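PDB 5AH5: leucine--tRNA ligase from Agrobacterium radiobacter, which probably attaches L-leucine to tRNA(Leu) at the expense of ATP, as a zinc-containing class I aminoacyl-tRNA synthetase. Local coordinates for residues K173-G178 with M487-D492; S781-L786 with R807-V812; K19-W24 with M63-G68. All blocks are in the same frame, centred on the assembly; numbering follows the deposited sequence.

Interaction 1 of 3, residues K173-G178 with M487-D492; sequences KGWRSG and MDTFVD
An oblique aromatic pair, buried beside the aminoacyl-adenylate pocket, joins Trp175 in the turn after strand 173-174 to Phe490 in the short, weakly bonded helix 489-492. The side chains come from opposite directions, and their planes meet at 53°. Phe490 CE2 lies over one face of the indole, offset toward the rim of its six-membered ring, 3.5 Å from Trp175 CH2. The indole thus lies between Phe490 CE2 on one face and the methylene CD of Arg176 over the centre of the other. Trp175 CG stands anti to the backbone N (chi1 176°), which turns the ring toward Thr489 and Phe490. Thr489 adds a methyl, its CG2 3.9 Å from Trp175 CH2, with the two side chains at about a right angle. Asp488 is the N-cap: Phe490 N donates to its OD2 at 3.1 Å, from above the carboxylate plane, while its OD1 is held by Arg419 and Gln168. No hydrogen bond links the two segments; the capping bond lies within segment 487-492. The contact is therefore apolar, joining parts far apart in sequence, and its Phe490 ring also touches Tyr41 of the predicted HIGH region and borders the bound leucyl-sulfamoyl adenosine, about 4 Å away.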
# COMPACT_ATOMS: atom_id res chain seq x y z
N LYS B 173 -14.05 17.28 -1.23
CA LYS B 173 -13.55 17.83 0.01
C LYS B 173 -12.05 17.63 0.16
O LYS B 173 -11.43 16.78 -0.47
CB LYS B 173 -14.27 17.21 1.20
CG LYS B 173 -15.75 17.58 1.24
CD LYS B 173 -16.51 16.64 2.17
CE LYS B 173 -18.00 16.57 1.84
NZ LYS B 173 -18.52 15.19 2.11
N GLY B 174 -11.46 18.47 0.99
CA GLY B 174 -10.04 18.39 1.26
C GLY B 174 -9.70 17.17 2.10
O GLY B 174 -10.41 16.86 3.07
N TRP B 175 -8.62 16.51 1.71
CA TRP B 175 -8.09 15.30 2.34
C TRP B 175 -8.15 15.28 3.88
O TRP B 175 -8.51 14.28 4.52
CB TRP B 175 -6.62 15.19 1.85
CG TRP B 175 -5.83 14.12 2.39
CD1 TRP B 175 -6.22 12.80 2.54
CD2 TRP B 175 -4.49 14.20 2.85
NE1 TRP B 175 -5.19 12.07 3.09
CE2 TRP B 175 -4.11 12.90 3.28
CE3 TRP B 175 -3.55 15.23 2.91
CZ2 TRP B 175 -2.85 12.63 3.79
CZ3 TRP B 175 -2.31 14.97 3.42
CH2 TRP B 175 -1.96 13.68 3.85
N ARG B 176 -7.75 16.38 4.49
CA ARG B 176 -7.69 16.43 5.93
C ARG B 176 -8.81 17.31 6.53
O ARG B 176 -9.24 17.06 7.63
CB ARG B 176 -6.34 16.99 6.41
CG ARG B 176 -5.11 16.27 5.89
CD ARG B 176 -5.01 14.84 6.39
NE ARG B 176 -4.80 14.75 7.84
CZ ARG B 176 -4.38 13.64 8.44
NH1 ARG B 176 -4.17 12.52 7.72
NH2 ARG B 176 -4.19 13.62 9.77
N SER B 177 -9.18 18.40 5.85
CA SER B 177 -10.12 19.35 6.43
C SER B 177 -11.59 18.85 6.39
O SER B 177 -12.37 19.13 7.29
CB SER B 177 -10.05 20.64 5.66
OG SER B 177 -10.38 20.44 4.31
N GLY B 178 -11.90 18.12 5.32
CA GLY B 178 -13.27 17.73 5.04
C GLY B 178 -14.08 18.93 4.54
O GLY B 178 -15.28 18.83 4.45
N MET B 487 7.08 21.56 -0.25
CA MET B 487 6.66 20.39 -0.98
C MET B 487 5.57 19.63 -0.20
O MET B 487 5.65 19.41 1.01
CB MET B 487 7.86 19.48 -1.26
CG MET B 487 8.93 20.14 -2.11
SD MET B 487 10.22 18.99 -2.57
CE MET B 487 11.67 20.04 -2.79
N ASP B 488 4.57 19.19 -0.91
CA ASP B 488 3.59 18.25 -0.28
C ASP B 488 4.22 16.97 0.32
O ASP B 488 5.19 16.47 -0.22
CB ASP B 488 2.54 17.87 -1.27
CG ASP B 488 1.33 17.20 -0.58
OD1 ASP B 488 0.53 17.91 0.14
OD2 ASP B 488 1.22 15.95 -0.77
N THR B 489 3.69 16.53 1.46
CA THR B 489 4.07 15.27 2.14
C THR B 489 4.17 14.03 1.21
O THR B 489 5.04 13.20 1.39
CB THR B 489 3.15 14.95 3.33
OG1 THR B 489 3.60 13.76 3.97
CG2 THR B 489 1.68 14.79 2.95
N PHE B 490 3.36 13.98 0.16
CA PHE B 490 3.43 12.86 -0.76
C PHE B 490 4.64 12.86 -1.70
O PHE B 490 4.98 11.81 -2.29
CB PHE B 490 2.12 12.64 -1.51
CG PHE B 490 1.02 12.19 -0.60
CD1 PHE B 490 0.96 10.85 -0.18
CD2 PHE B 490 0.03 13.07 -0.17
CE1 PHE B 490 -0.09 10.41 0.60
CE2 PHE B 490 -0.99 12.65 0.67
CZ PHE B 490 -1.04 11.31 1.07
N VAL B 491 5.35 13.99 -1.75
CA VAL B 491 6.66 14.00 -2.41
C VAL B 491 7.61 13.23 -1.53
O VAL B 491 8.25 12.35 -2.03
CB VAL B 491 7.23 15.45 -2.73
CG1 VAL B 491 8.59 15.37 -3.44
CG2 VAL B 491 6.27 16.17 -3.65
N ASP B 492 7.65 13.50 -0.22
CA ASP B 492 8.56 12.82 0.67
C ASP B 492 8.37 11.27 0.54
O ASP B 492 9.31 10.49 0.42
CB ASP B 492 8.31 13.15 2.12
CG ASP B 492 8.32 14.70 2.45
OD1 ASP B 492 8.32 15.59 1.56
OD2 ASP B 492 8.25 14.97 3.65

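Interaction 2 of 3, residues S781-L786 with R807-V812; sequences STVLAL and RIINLV. With nucleotides of chain D.
One strand serves two surfaces: Ile809 and Leu811 pack on Val783 of helix 776-785, while Ile808, Asn810 and Val812 of the strand, with Arg807 just before it, meet the RNA of chain D. On the helix side Val783 divides its two methyls. Its CG1, anti to the backbone N, meets Leu811 CD1 tip to tip at 3.7 Å, whereas its CG2 lies 3.8 Å from Ile809 CG2 as those side chains slide past each other in opposite directions. Leu784 CD2 comes up to the same Leu811 methyl from the border. On the RNA side Asn810 ND2 donates twice to C64 of chain D, to the base O2 at 2.8 Å (159°) and to the ribose O2' at 2.9 Å, more bent at 130°. Asn810 OD1 accepts from Gly762 N, which fixes the amide so that its nitrogen faces the nucleotide. Ile808 CG2 rests 3.7 Å from N3 of G19 of chain D. The bent chain of Arg807 brings one face of its guanidinium under N4 of C17 of chain D, with Arg807 NH1 3.2 Å from that atom. Arg807 and Ile808 form a classic beta bulge opposite Val804. A helix thus covers one face of the C-terminal mixed sheet and tRNA the other, consistent with the tRNA-contacting C-terminal domain of bacterial leucyl-tRNA synthetases. The helix and strand segment axes approach to 10.7 Å at 65°. Strand 808-813 lies between 753-760, its parallel neighbour, and 798-804, its antiparallel one; Val783 also touches Val758 and Met768, and Leu811 reaches Leu798 and Tyr801.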
# COMPACT_ATOMS: atom_id res chain seq x y z
N SER B 781 -8.60 -53.33 -4.60
CA SER B 781 -9.14 -54.58 -4.05
C SER B 781 -9.63 -54.36 -2.57
O SER B 781 -10.72 -54.80 -2.19
CB SER B 781 -8.07 -55.68 -4.18
OG SER B 781 -8.25 -56.60 -3.17
N THR B 782 -8.89 -53.60 -1.78
CA THR B 782 -9.32 -53.27 -0.41
C THR B 782 -10.60 -52.42 -0.38
O THR B 782 -11.51 -52.68 0.44
CB THR B 782 -8.19 -52.58 0.38
OG1 THR B 782 -7.06 -53.45 0.34
CG2 THR B 782 -8.59 -52.31 1.87
N VAL B 783 -10.69 -51.46 -1.28
CA VAL B 783 -11.86 -50.57 -1.41
C VAL B 783 -13.12 -51.38 -1.82
O VAL B 783 -14.20 -51.17 -1.27
CB VAL B 783 -11.66 -49.40 -2.43
CG1 VAL B 783 -12.88 -48.50 -2.49
CG2 VAL B 783 -10.49 -48.52 -2.04
N LEU B 784 -12.98 -52.29 -2.77
CA LEU B 784 -14.12 -53.04 -3.31
C LEU B 784 -14.65 -54.00 -2.28
O LEU B 784 -15.80 -54.32 -2.33
CB LEU B 784 -13.80 -53.78 -4.61
CG LEU B 784 -13.44 -52.83 -5.75
CD1 LEU B 784 -12.93 -53.62 -6.96
CD2 LEU B 784 -14.61 -51.95 -6.08
N ALA B 785 -13.81 -54.37 -1.34
CA ALA B 785 -14.20 -55.18 -0.22
C ALA B 785 -14.92 -54.47 0.91
O ALA B 785 -15.57 -55.14 1.66
CB ALA B 785 -12.97 -55.88 0.35
N LEU B 786 -14.88 -53.15 1.02
CA LEU B 786 -15.63 -52.49 2.07
C LEU B 786 -17.14 -52.78 1.97
O LEU B 786 -17.69 -52.79 0.88
CB LEU B 786 -15.44 -50.99 2.01
CG LEU B 786 -13.99 -50.51 2.09
CD1 LEU B 786 -13.95 -49.01 1.79
CD2 LEU B 786 -13.42 -50.83 3.47
N ARG B 807 -4.47 -39.37 -1.33
CA ARG B 807 -5.48 -38.28 -1.20
C ARG B 807 -6.89 -38.82 -1.29
O ARG B 807 -7.67 -38.66 -0.35
CB ARG B 807 -5.32 -37.15 -2.23
CG ARG B 807 -3.91 -36.52 -2.27
CD ARG B 807 -3.74 -35.16 -1.57
NE ARG B 807 -4.81 -34.17 -1.78
CZ ARG B 807 -5.08 -33.52 -2.92
NH1 ARG B 807 -4.40 -33.75 -4.06
NH2 ARG B 807 -6.07 -32.62 -2.94
N ILE B 808 -7.24 -39.45 -2.41
CA ILE B 808 -8.60 -39.88 -2.60
C ILE B 808 -8.74 -41.05 -3.59
O ILE B 808 -7.91 -41.22 -4.46
CB ILE B 808 -9.43 -38.70 -3.04
CG1 ILE B 808 -10.90 -38.98 -2.78
CG2 ILE B 808 -9.15 -38.34 -4.51
CD1 ILE B 808 -11.75 -37.77 -2.54
N ILE B 809 -9.79 -41.85 -3.43
CA ILE B 809 -10.21 -42.79 -4.52
C ILE B 809 -11.68 -42.61 -4.83
O ILE B 809 -12.53 -42.69 -3.93
CB ILE B 809 -9.83 -44.27 -4.27
CG1 ILE B 809 -10.16 -45.11 -5.51
CG2 ILE B 809 -10.49 -44.82 -3.00
CD1 ILE B 809 -9.46 -46.41 -5.54
N ASN B 810 -11.97 -42.26 -6.08
CA ASN B 810 -13.32 -42.17 -6.58
C ASN B 810 -13.60 -43.36 -7.55
O ASN B 810 -12.93 -43.50 -8.57
CB ASN B 810 -13.55 -40.88 -7.29
CG ASN B 810 -14.95 -40.70 -7.73
OD1 ASN B 810 -15.88 -41.16 -7.10
ND2 ASN B 810 -15.11 -40.03 -8.88
N LEU B 811 -14.56 -44.19 -7.19
CA LEU B 811 -15.02 -45.30 -8.05
C LEU B 811 -16.12 -44.83 -9.01
O LEU B 811 -17.11 -44.24 -8.57
CB LEU B 811 -15.55 -46.40 -7.19
CG LEU B 811 -14.64 -46.92 -6.09
CD1 LEU B 811 -15.36 -47.93 -5.20
CD2 LEU B 811 -13.38 -47.48 -6.67
N VAL B 812 -15.92 -45.01 -10.31
CA VAL B 812 -16.91 -44.58 -11.33
C VAL B 812 -17.78 -45.79 -11.70
O VAL B 812 -17.24 -46.82 -12.14
CB VAL B 812 -16.22 -44.06 -12.57
CG1 VAL B 812 -17.26 -43.68 -13.63
CG2 VAL B 812 -15.39 -42.82 -12.24
P C D 64 -14.96 -36.63 -17.11
OP1 C D 64 -13.93 -37.49 -17.71
OP2 C D 64 -16.28 -36.41 -17.72
O5' C D 64 -15.24 -37.24 -15.67
C5' C D 64 -16.16 -38.32 -15.48
C4' C D 64 -16.14 -38.73 -14.03
O4' C D 64 -14.84 -39.26 -13.67
C3' C D 64 -16.37 -37.61 -13.05
O3' C D 64 -17.76 -37.32 -12.92
C2' C D 64 -15.78 -38.20 -11.78
O2' C D 64 -16.67 -39.13 -11.21
C1' C D 64 -14.55 -38.92 -12.31
N1 C D 64 -13.32 -38.12 -12.25
C2 C D 64 -12.65 -37.97 -11.02
O2 C D 64 -13.14 -38.47 -10.00
N3 C D 64 -11.53 -37.21 -10.97
C4 C D 64 -11.04 -36.66 -12.09
N4 C D 64 -9.91 -35.96 -12.00
C5 C D 64 -11.68 -36.82 -13.36
C6 C D 64 -12.82 -37.53 -13.38
P C D 17 -4.33 -22.77 -5.07
OP1 C D 17 -3.96 -21.42 -5.57
OP2 C D 17 -5.57 -22.92 -4.25
O5' C D 17 -4.47 -23.77 -6.31
C5' C D 17 -3.33 -24.29 -7.03
C4' C D 17 -3.57 -25.70 -7.53
O4' C D 17 -2.94 -26.66 -6.66
C3' C D 17 -5.02 -26.18 -7.61
O3' C D 17 -5.60 -25.67 -8.82
C2' C D 17 -4.93 -27.71 -7.39
O2' C D 17 -5.18 -28.59 -8.48
C1' C D 17 -3.47 -27.93 -6.97
N1 C D 17 -3.24 -28.86 -5.84
C2 C D 17 -3.74 -28.56 -4.55
O2 C D 17 -4.37 -27.50 -4.39
N3 C D 17 -3.52 -29.42 -3.54
C4 C D 17 -2.84 -30.56 -3.75
N4 C D 17 -2.65 -31.38 -2.72
C5 C D 17 -2.33 -30.89 -5.04
C6 C D 17 -2.55 -30.03 -6.05
P G D 19 -9.46 -29.06 -3.73
OP1 G D 19 -10.21 -28.31 -2.73
OP2 G D 19 -8.01 -29.15 -3.77
O5' G D 19 -9.96 -30.59 -3.61
C5' G D 19 -11.33 -30.91 -3.26
C4' G D 19 -11.45 -32.39 -2.96
O4' G D 19 -11.22 -33.13 -4.19
C3' G D 19 -10.41 -32.91 -1.96
O3' G D 19 -10.86 -33.89 -1.08
C2' G D 19 -9.36 -33.55 -2.85
O2' G D 19 -8.51 -34.50 -2.28
C1' G D 19 -10.24 -34.12 -3.95
N9 G D 19 -9.58 -34.40 -5.22
C8 G D 19 -8.38 -33.92 -5.68
N7 G D 19 -8.08 -34.34 -6.88
C5 G D 19 -9.16 -35.13 -7.24
C6 G D 19 -9.42 -35.84 -8.44
O6 G D 19 -8.74 -35.89 -9.47
N1 G D 19 -10.63 -36.52 -8.38
C2 G D 19 -11.50 -36.51 -7.32
N2 G D 19 -12.63 -37.22 -7.46
N3 G D 19 -11.26 -35.85 -6.19
C4 G D 19 -10.09 -35.18 -6.23

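Interaction 3 of 3, residues K19-W24 with M63-G68; sequences KRIFDW and MQIARG
The Phe22 ring has Ile21 CG2 over the centre of one face, 3.8 Å above the plane, and is approached obliquely by Ile65 CD1 from helix 48-66. This methyl is 3.7 Å from Phe22 CD1 and only slightly farther from CE1, so it sits beside the CD1-CE1 bond, with the two side chains at about a right angle. Ile65 gets there by an extended branch: CG1 is anti to the carbonyl carbon, and a chi2 of 170° carries CD1 outward to the ring. The same methyl lies 4.1 Å from Ile21 O, and the Ile65 and Ile21 CG2 methyls are looser neighbours at 4.4 Å. Arg67 NH1 donates to Gln64 OE1 at 2.8 Å, on a lone pair, and also forms a salt bridge with Glu674 of helix 653-674. Arg20, with positive phi, closes helix 5-19 in a Schellman motif and begins a type I turn to Asp23, while Gly68 is the C' residue of the one ending helix 48-66. The contact thus joins the turn after helix 5-19 to the last turn of helix 48-66, which links parallel neighbouring strands 32-37 and 70-72 in a beta-alpha-beta crossover of the Rossmann-type class I catalytic fold.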
# COMPACT_ATOMS: atom_id res chain seq x y z
N LYS B 19 22.59 -9.10 20.12
CA LYS B 19 23.06 -9.99 19.04
C LYS B 19 22.92 -9.41 17.67
O LYS B 19 23.37 -10.02 16.72
CB LYS B 19 22.33 -11.36 19.06
CG LYS B 19 22.77 -12.25 20.20
CD LYS B 19 24.02 -13.06 19.85
CE LYS B 19 24.65 -13.70 21.10
NZ LYS B 19 24.92 -12.71 22.18
N ARG B 20 22.34 -8.21 17.53
CA ARG B 20 22.20 -7.59 16.19
C ARG B 20 21.38 -8.38 15.21
O ARG B 20 21.51 -8.21 13.99
CB ARG B 20 23.56 -7.20 15.54
CG ARG B 20 24.60 -6.57 16.47
CD ARG B 20 24.04 -5.35 17.23
NE ARG B 20 23.71 -4.27 16.34
CZ ARG B 20 22.79 -3.32 16.52
NH1 ARG B 20 21.99 -3.22 17.59
NH2 ARG B 20 22.68 -2.42 15.57
N ILE B 21 20.44 -9.16 15.73
CA ILE B 21 19.57 -10.01 14.90
C ILE B 21 18.91 -9.22 13.80
O ILE B 21 18.93 -9.64 12.67
CB ILE B 21 18.43 -10.75 15.74
CG1 ILE B 21 18.98 -11.72 16.77
CG2 ILE B 21 17.50 -11.54 14.85
CD1 ILE B 21 20.13 -12.54 16.30
N PHE B 22 18.40 -8.03 14.10
CA PHE B 22 17.62 -7.22 13.13
C PHE B 22 18.38 -6.12 12.34
O PHE B 22 17.81 -5.49 11.49
CB PHE B 22 16.44 -6.62 13.90
CG PHE B 22 15.59 -7.70 14.51
CD1 PHE B 22 14.93 -8.56 13.69
CD2 PHE B 22 15.58 -7.92 15.86
CE1 PHE B 22 14.19 -9.63 14.23
CE2 PHE B 22 14.83 -8.96 16.42
CZ PHE B 22 14.16 -9.84 15.60
N ASP B 23 19.68 -6.02 12.52
CA ASP B 23 20.49 -5.09 11.78
C ASP B 23 20.76 -5.54 10.39
O ASP B 23 21.30 -6.60 10.22
CB ASP B 23 21.77 -4.87 12.56
CG ASP B 23 22.69 -3.84 11.93
OD1 ASP B 23 22.23 -2.79 11.44
OD2 ASP B 23 23.90 -4.10 11.97
N TRP B 24 20.34 -4.77 9.37
CA TRP B 24 20.50 -5.21 8.02
C TRP B 24 21.97 -5.08 7.60
O TRP B 24 22.57 -4.00 7.71
CB TRP B 24 19.65 -4.41 7.04
CG TRP B 24 19.86 -4.74 5.64
CD1 TRP B 24 19.73 -5.98 5.08
CD2 TRP B 24 20.18 -3.84 4.56
NE1 TRP B 24 19.93 -5.91 3.72
CE2 TRP B 24 20.23 -4.62 3.37
CE3 TRP B 24 20.48 -2.44 4.49
CZ2 TRP B 24 20.54 -4.07 2.12
CZ3 TRP B 24 20.76 -1.89 3.25
CH2 TRP B 24 20.78 -2.69 2.07
N MET B 63 10.68 -14.71 10.42
CA MET B 63 10.70 -15.99 9.78
C MET B 63 11.76 -15.94 8.68
O MET B 63 12.50 -16.91 8.52
CB MET B 63 9.36 -16.37 9.16
CG MET B 63 9.40 -17.84 8.81
SD MET B 63 7.94 -18.36 7.98
CE MET B 63 7.87 -17.68 6.34
N GLN B 64 11.78 -14.88 7.89
CA GLN B 64 12.67 -14.84 6.74
C GLN B 64 14.10 -14.76 7.20
O GLN B 64 14.96 -15.39 6.62
CB GLN B 64 12.37 -13.72 5.77
CG GLN B 64 11.02 -13.77 5.13
CD GLN B 64 10.87 -14.97 4.21
OE1 GLN B 64 10.86 -16.09 4.68
NE2 GLN B 64 10.70 -14.72 2.94
N ILE B 65 14.33 -14.11 8.31
CA ILE B 65 15.65 -14.17 8.92
C ILE B 65 16.07 -15.59 9.34
O ILE B 65 17.19 -16.03 9.08
CB ILE B 65 15.74 -13.23 10.12
CG1 ILE B 65 15.68 -11.76 9.63
CG2 ILE B 65 16.98 -13.53 10.95
CD1 ILE B 65 15.53 -10.72 10.70
N ALA B 66 15.21 -16.27 10.08
CA ALA B 66 15.45 -17.68 10.41
C ALA B 66 15.68 -18.56 9.21
O ALA B 66 16.41 -19.54 9.33
CB ALA B 66 14.34 -18.25 11.28
N ARG B 67 15.08 -18.23 8.07
CA ARG B 67 15.25 -19.00 6.86
C ARG B 67 16.49 -18.66 6.06
O ARG B 67 16.56 -19.04 4.89
CB ARG B 67 14.00 -18.91 5.96
CG ARG B 67 12.82 -19.71 6.54
CD ARG B 67 11.54 -19.37 5.83
NE ARG B 67 11.43 -20.10 4.63
CZ ARG B 67 10.91 -19.70 3.48
NH1 ARG B 67 10.38 -18.49 3.27
NH2 ARG B 67 10.88 -20.59 2.52
N GLY B 68 17.42 -17.88 6.65
CA GLY B 68 18.68 -17.52 5.98
C GLY B 68 18.68 -16.30 5.05
O GLY B 68 19.74 -15.91 4.52

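In the fold
The three contacts sample separate levels of one modular enzyme. Interaction 1 is closest to the chemistry, with a side chain about 4 Å from the bound leucyl-adenylate analogue, and brings together segments separated by 308 residues of chain. Interaction 3 closes earlier in the sequence and lies about 17 Å from it at the nearest atoms. Its helix 48-66 starts within the predicted HIGH region, whose Tyr41 touches Phe490 of interaction 1. Interaction 2 stands apart: its centre is 65 Å from that of interaction 1, across the centre of the chain, and 49 Å from that of interaction 3. There the C-terminal sheet contacts the tRNA well away from interaction 1 and its ligand.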